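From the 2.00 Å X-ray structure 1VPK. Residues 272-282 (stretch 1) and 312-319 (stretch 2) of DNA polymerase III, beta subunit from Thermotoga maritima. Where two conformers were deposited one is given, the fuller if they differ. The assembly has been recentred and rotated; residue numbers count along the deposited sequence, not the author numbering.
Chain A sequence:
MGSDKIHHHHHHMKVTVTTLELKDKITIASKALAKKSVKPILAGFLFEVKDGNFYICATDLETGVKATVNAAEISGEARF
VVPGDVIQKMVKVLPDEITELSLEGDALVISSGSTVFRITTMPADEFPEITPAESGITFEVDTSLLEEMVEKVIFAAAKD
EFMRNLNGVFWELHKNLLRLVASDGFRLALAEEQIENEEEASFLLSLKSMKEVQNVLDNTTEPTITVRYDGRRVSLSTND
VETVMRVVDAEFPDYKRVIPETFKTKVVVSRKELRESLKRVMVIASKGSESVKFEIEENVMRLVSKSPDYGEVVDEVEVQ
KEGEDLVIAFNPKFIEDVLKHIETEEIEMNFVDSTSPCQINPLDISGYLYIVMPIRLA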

ATOM      1  N   LYS A 272     -12.564  18.294   8.069  1.00 48.55           N
ATOM      2  CA  LYS A 272     -11.316  17.866   8.741  1.00 50.37           C
ATOM      3  C   LYS A 272     -11.535  17.495  10.216  1.00 49.34           C
ATOM      4  O   LYS A 272     -11.057  16.462  10.651  1.00 49.00           O
ATOM      5  CB  LYS A 272     -10.286  18.987   8.669  1.00 50.78           C
ATOM      6  CG  LYS A 272      -8.933  18.724   9.314  1.00 53.97           C
ATOM      7  CD  LYS A 272      -8.085  19.972   9.294  1.00 54.46           C
ATOM      8  CE  LYS A 272      -6.639  19.693   9.672  1.00 60.63           C
ATOM      9  NZ  LYS A 272      -5.916  18.896   8.614  1.00 63.77           N
ATOM     10  N   GLU A 273     -12.273  18.324  10.944  1.00 48.32           N
ATOM     11  CA  GLU A 273     -12.604  18.144  12.396  1.00 48.95           C
ATOM     12  C   GLU A 273     -13.350  16.840  12.687  1.00 46.39           C
ATOM     13  O   GLU A 273     -12.962  16.033  13.543  1.00 45.51           O
ATOM     14  CB  GLU A 273     -13.457  19.370  12.854  1.00 49.70           C
ATOM     15  CG  GLU A 273     -14.214  19.299  14.179  1.00 51.27           C
ATOM     16  CD  GLU A 273     -15.037  20.601  14.549  1.00 55.31           C
ATOM     17  OE1 GLU A 273     -15.548  21.393  13.678  1.00 54.99           O
ATOM     18  OE2 GLU A 273     -15.211  20.775  15.787  1.00 66.93           O
ATOM     19  N   LEU A 274     -14.383  16.589  11.915  1.00 45.58           N
ATOM     20  CA  LEU A 274     -15.115  15.342  12.042  1.00 45.01           C
ATOM     21  C   LEU A 274     -14.312  14.130  11.578  1.00 45.93           C
ATOM     22  O   LEU A 274     -14.404  13.069  12.196  1.00 46.81           O
ATOM     23  CB  LEU A 274     -16.390  15.440  11.248  1.00 45.20           C
ATOM     24  CG  LEU A 274     -17.345  14.248  11.352  1.00 44.20           C
ATOM     25  CD1 LEU A 274     -17.750  13.991  12.773  1.00 43.43           C
ATOM     26  CD2 LEU A 274     -18.558  14.527  10.482  1.00 47.02           C
ATOM     27  N   ARG A 275     -13.603  14.242  10.456  1.00 47.16           N
ATOM     28  CA  ARG A 275     -12.713  13.150   9.991  1.00 48.36           C
ATOM     29  C   ARG A 275     -11.713  12.758  11.073  1.00 47.65           C
ATOM     30  O   ARG A 275     -11.506  11.579  11.353  1.00 45.56           O
ATOM     31  CB  ARG A 275     -11.992  13.574   8.704  1.00 47.95           C
ATOM     32  CG  ARG A 275     -11.034  12.552   8.063  1.00 52.01           C
ATOM     33  CD  ARG A 275      -9.794  13.233   7.348  1.00 57.00           C
ATOM     34  NE  ARG A 275     -10.216  14.377   6.510  1.00 66.51           N
ATOM     35  CZ  ARG A 275      -9.496  15.472   6.230  1.00 67.12           C
ATOM     36  NH1 ARG A 275      -8.251  15.618   6.682  1.00 70.92           N
ATOM     37  NH2 ARG A 275     -10.047  16.436   5.480  1.00 65.75           N
ATOM     38  N   GLU A 276     -11.118  13.746  11.727  1.00 46.39           N
ATOM     39  CA  GLU A 276     -10.154  13.468  12.769  1.00 47.62           C
ATOM     40  C   GLU A 276     -10.804  12.829  13.999  1.00 46.11           C
ATOM     41  O   GLU A 276     -10.246  11.957  14.655  1.00 45.55           O
ATOM     42  CB  GLU A 276      -9.377  14.749  13.115  1.00 47.77           C
ATOM     43  CG  GLU A 276      -8.381  15.135  12.053  1.00 50.38           C
ATOM     44  CD  GLU A 276      -7.726  16.518  12.268  1.00 53.26           C
ATOM     45  OE1 GLU A 276      -8.084  17.287  13.201  1.00 60.33           O
ATOM     46  OE2 GLU A 276      -6.855  16.852  11.438  1.00 62.84           O
ATOM     47  N   SER A 277     -11.998  13.271  14.325  1.00 46.92           N
ATOM     48  CA  SER A 277     -12.762  12.716  15.451  1.00 46.41           C
ATOM     49  C   SER A 277     -13.147  11.295  15.144  1.00 46.78           C
ATOM     50  O   SER A 277     -13.018  10.418  16.007  1.00 44.91           O
ATOM     51  CB  SER A 277     -14.022  13.561  15.702  1.00 46.84           C
ATOM     52  OG  SER A 277     -14.715  13.127  16.860  1.00 48.36           O
ATOM     53  N   LEU A 278     -13.636  11.053  13.915  1.00 47.08           N
ATOM     54  CA  LEU A 278     -13.957   9.668  13.498  1.00 47.76           C
ATOM     55  C   LEU A 278     -12.744   8.748  13.593  1.00 47.66           C
ATOM     56  O   LEU A 278     -12.821   7.636  14.136  1.00 47.34           O
ATOM     57  CB  LEU A 278     -14.570   9.654  12.086  1.00 48.06           C
ATOM     58  CG  LEU A 278     -16.007  10.177  12.144  1.00 49.03           C
ATOM     59  CD1 LEU A 278     -16.518  10.593  10.786  1.00 54.10           C
ATOM     60  CD2 LEU A 278     -16.979   9.174  12.785  1.00 48.55           C
ATOM     61  N   LYS A 279     -11.591   9.223  13.136  1.00 48.39           N
ATOM     62  CA  LYS A 279     -10.365   8.438  13.285  1.00 49.23           C
ATOM     63  C   LYS A 279     -10.039   8.062  14.756  1.00 49.10           C
ATOM     64  O   LYS A 279      -9.634   6.927  15.052  1.00 48.25           O
ATOM     65  CB  LYS A 279      -9.177   9.169  12.688  1.00 50.60           C
ATOM     66  CG  LYS A 279      -9.082   9.148  11.169  1.00 52.94           C
ATOM     67  CD  LYS A 279      -7.590   9.404  10.784  1.00 56.37           C
ATOM     68  N   ARG A 280     -10.224   9.009  15.671  1.00 48.18           N
ATOM     69  CA  ARG A 280      -9.983   8.759  17.101  1.00 47.97           C
ATOM     70  C   ARG A 280     -10.924   7.671  17.640  1.00 48.18           C
ATOM     71  O   ARG A 280     -10.471   6.749  18.312  1.00 48.91           O
ATOM     72  CB  ARG A 280     -10.050  10.076  17.937  1.00 47.00           C
ATOM     73  CG  ARG A 280      -8.948  11.023  17.517  1.00 48.34           C
ATOM     74  CD  ARG A 280      -8.776  12.293  18.323  1.00 47.86           C
ATOM     75  NE  ARG A 280      -9.869  13.245  18.193  1.00 50.32           N
ATOM     76  CZ  ARG A 280      -9.842  14.376  17.458  1.00 48.64           C
ATOM     77  NH1 ARG A 280      -8.787  14.734  16.750  1.00 50.89           N
ATOM     78  NH2 ARG A 280     -10.877  15.167  17.450  1.00 46.49           N
ATOM     79  N   VAL A 281     -12.218   7.740  17.332  1.00 48.14           N
ATOM     80  CA  VAL A 281     -13.145   6.797  17.906  1.00 49.03           C
ATOM     81  C   VAL A 281     -13.033   5.428  17.252  1.00 50.03           C
ATOM     82  O   VAL A 281     -13.358   4.444  17.872  1.00 47.90           O
ATOM     83  CB  VAL A 281     -14.636   7.300  17.944  1.00 49.96           C
ATOM     84  CG1 VAL A 281     -14.748   8.638  18.746  1.00 50.16           C
ATOM     85  CG2 VAL A 281     -15.216   7.460  16.542  1.00 50.77           C
ATOM     86  N   MET A 282     -12.530   5.382  16.022  1.00 51.42           N
ATOM     87  CA  MET A 282     -12.287   4.127  15.326  1.00 53.40           C
ATOM     88  C   MET A 282     -11.199   3.311  15.942  1.00 51.14           C
ATOM     89  O   MET A 282     -11.165   2.093  15.779  1.00 50.22           O
ATOM     90  CB  MET A 282     -12.040   4.349  13.834  1.00 53.15           C
ATOM     91  CG  MET A 282     -13.378   4.640  13.166  1.00 57.41           C
ATOM     92  SD  MET A 282     -13.456   4.991  11.408  1.00 63.73           S
ATOM     93  CE  MET A 282     -12.665   6.558  11.089  1.00 66.37           C
ATOM     94  N   GLU A 312     -13.303   2.248  26.028  1.00 44.96           N
ATOM     95  CA  GLU A 312     -14.254   3.250  25.548  1.00 45.29           C
ATOM     96  C   GLU A 312     -13.450   4.487  25.088  1.00 43.48           C
ATOM     97  O   GLU A 312     -12.315   4.691  25.517  1.00 41.80           O
ATOM     98  CB  GLU A 312     -15.204   3.689  26.676  1.00 46.01           C
ATOM     99  CG  GLU A 312     -16.189   2.589  27.132  1.00 51.87           C
ATOM    100  CD  GLU A 312     -16.066   2.258  28.616  1.00 56.41           C
ATOM    101  OE1 GLU A 312     -15.962   3.205  29.438  1.00 64.12           O
ATOM    102  OE2 GLU A 312     -16.052   1.058  28.957  1.00 60.63           O
ATOM    103  N   VAL A 313     -14.048   5.250  24.193  1.00 42.55           N
ATOM    104  CA  VAL A 313     -13.565   6.559  23.796  1.00 42.62           C
ATOM    105  C   VAL A 313     -14.757   7.498  23.705  1.00 43.39           C
ATOM    106  O   VAL A 313     -15.832   7.112  23.256  1.00 43.02           O
ATOM    107  CB  VAL A 313     -12.797   6.550  22.445  1.00 42.01           C
ATOM    108  CG1 VAL A 313     -13.676   6.046  21.308  1.00 40.83           C
ATOM    109  CG2 VAL A 313     -12.217   7.934  22.135  1.00 39.71           C
ATOM    110  N   VAL A 314     -14.544   8.725  24.152  1.00 44.63           N
ATOM    111  CA  VAL A 314     -15.484   9.811  23.973  1.00 46.49           C
ATOM    112  C   VAL A 314     -14.681  10.963  23.424  1.00 46.62           C
ATOM    113  O   VAL A 314     -13.609  11.293  23.947  1.00 46.62           O
ATOM    114  CB  VAL A 314     -16.135  10.231  25.301  1.00 47.54           C
ATOM    115  CG1 VAL A 314     -17.072  11.440  25.067  1.00 49.44           C
ATOM    116  CG2 VAL A 314     -16.836   9.042  25.924  1.00 50.30           C
ATOM    117  N   ASP A 315     -15.145  11.504  22.320  1.00 46.92           N
ATOM    118  CA  ASP A 315     -14.537  12.679  21.710  1.00 48.52           C
ATOM    119  C   ASP A 315     -15.585  13.782  21.519  1.00 49.21           C
ATOM    120  O   ASP A 315     -16.617  13.559  20.934  1.00 49.35           O
ATOM    121  CB  ASP A 315     -13.932  12.354  20.346  1.00 48.00           C
ATOM    122  CG  ASP A 315     -13.000  13.450  19.870  1.00 51.22           C
ATOM    123  OD1 ASP A 315     -12.175  13.934  20.671  1.00 55.11           O
ATOM    124  OD2 ASP A 315     -13.099  13.875  18.723  1.00 52.72           O
ATOM    125  N   GLU A 316     -15.275  14.982  21.961  1.00 49.99           N
ATOM    126  CA  GLU A 316     -16.237  16.079  21.917  1.00 50.75           C
ATOM    127  C   GLU A 316     -15.805  17.119  20.912  1.00 50.72           C
ATOM    128  O   GLU A 316     -14.704  17.623  21.025  1.00 50.64           O
ATOM    129  CB  GLU A 316     -16.314  16.702  23.290  1.00 51.70           C
ATOM    130  CG  GLU A 316     -17.302  17.858  23.382  1.00 56.73           C
ATOM    131  CD  GLU A 316     -17.610  18.210  24.822  1.00 61.21           C
ATOM    132  OE1 GLU A 316     -18.292  17.416  25.487  1.00 61.47           O
ATOM    133  OE2 GLU A 316     -17.153  19.284  25.268  1.00 67.15           O
ATOM    134  N   VAL A 317     -16.649  17.429  19.924  1.00 49.51           N
ATOM    135  CA  VAL A 317     -16.283  18.405  18.895  1.00 50.00           C
ATOM    136  C   VAL A 317     -17.260  19.555  18.822  1.00 48.40           C
ATOM    137  O   VAL A 317     -18.464  19.363  19.040  1.00 47.13           O
ATOM    138  CB  VAL A 317     -16.091  17.775  17.505  1.00 51.35           C
ATOM    139  CG1 VAL A 317     -15.108  16.615  17.607  1.00 54.69           C
ATOM    140  CG2 VAL A 317     -17.357  17.316  16.885  1.00 52.73           C
ATOM    141  N   GLU A 318     -16.735  20.735  18.518  1.00 47.48           N
ATOM    142  CA  GLU A 318     -17.540  21.959  18.396  1.00 47.44           C
ATOM    143  C   GLU A 318     -18.324  21.972  17.112  1.00 46.44           C
ATOM    144  O   GLU A 318     -17.798  21.676  16.053  1.00 47.25           O
ATOM    145  CB  GLU A 318     -16.657  23.200  18.439  0.50 47.89           C
ATOM    146  CG  GLU A 318     -16.024  23.432  19.758  0.50 50.44           C
ATOM    147  CD  GLU A 318     -15.047  24.586  19.738  0.50 55.29           C
ATOM    148  OE1 GLU A 318     -14.946  25.289  18.699  0.50 55.12           O
ATOM    149  OE2 GLU A 318     -14.369  24.775  20.775  0.50 59.82           O
ATOM    150  N   VAL A 319     -19.604  22.351  17.191  1.00 45.52           N
ATOM    151  CA  VAL A 319     -20.481  22.296  16.020  1.00 44.62           C
ATOM    152  C   VAL A 319     -21.403  23.490  16.110  1.00 45.17           C
ATOM    153  O   VAL A 319     -21.574  24.039  17.192  1.00 43.99           O
ATOM    154  CB  VAL A 319     -21.350  21.023  15.936  1.00 43.62           C
ATOM    155  CG1 VAL A 319     -20.521  19.775  15.867  1.00 45.60           C
ATOM    156  CG2 VAL A 319     -22.362  20.930  17.075  1.00 45.29           C
TER
HETATM  157  O   HOH W   1     -13.933  20.842  18.335  1.00 38.43           O

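Helix 272-282 packs against the strand that begins before Glu312, the two running nearly antiparallel (168° between their N-to-C directions) with axes 8.3 Å apart at closest approach; together they bury 410 Å². The backbones draw together along the helix: the CA-CA distance falls from 7.5 Å for Glu273 and Val317 to 6.5 Å for Ser277 and Asp315 and 5.9 Å for Val281 and Val313. Alternation along the strand sends the CB atoms of Val313, Asp315 and Val317 toward the helix and those of Val314 and Glu316 away.

Lys272 stays out of reach of the strand; its NZ instead makes a long salt bridge, 3.6 Å, to OE2 of Glu276 one helical turn on. Glu273 points toward the strand, and its extended side chain (chi1 and chi2 both t) brings the carboxylate up to the backbone of Glu318. Glu273 OE2 lies 2.8 Å from Glu318 O. The same OE2 accepts a hydrogen bond from water 1 (2.9 Å), which in turn accepts one from Glu318 N (2.8 Å), so the water links side chain to strand backbone. Glu273 OE2 also rests 3.6 Å from Val317 CB.

Leu274, Arg275 and Glu276 make no contact with the strand; the next to do so is Ser277, one turn after Glu273. Its hydroxyl, with chi1 t, donates a short hydrogen bond from Ser277 OG to Asp315 OD2 (2.6 Å), while Ser277 OG also touches Val317 CG1 at 3.6 Å. Leu278 points away from the strand.

Arg280 approaches the same carboxylate. Its salt bridge to Asp315 is carried chiefly by the hydrogen bond from Arg280 NH2 to Asp315 OD2, 2.9 Å with an N-H...O angle of 159°; Arg280 NE adds only weak bonds, 3.3 Å to Asp315 OD2 and 3.5 Å to Asp315 OD1. The acid meets the guanidinium at its edge, near the plane, where the N-H groups point. Asp315 OD2 thus accepts from both Ser277 and Arg280, tying two helix residues to one buried strand position, and OD1 is also hydrogen-bonded elsewhere in the structure.

At Val281 the contact turns apolar. With the backbones at their nearest, Val313 CG1 reaches within 3.5 Å of Val281 CA and 3.7 Å of Val281 CB, and Val281 CG1 lies 4.1 Å from Asp315 CB. Met282 points away and leaves the strand untouched.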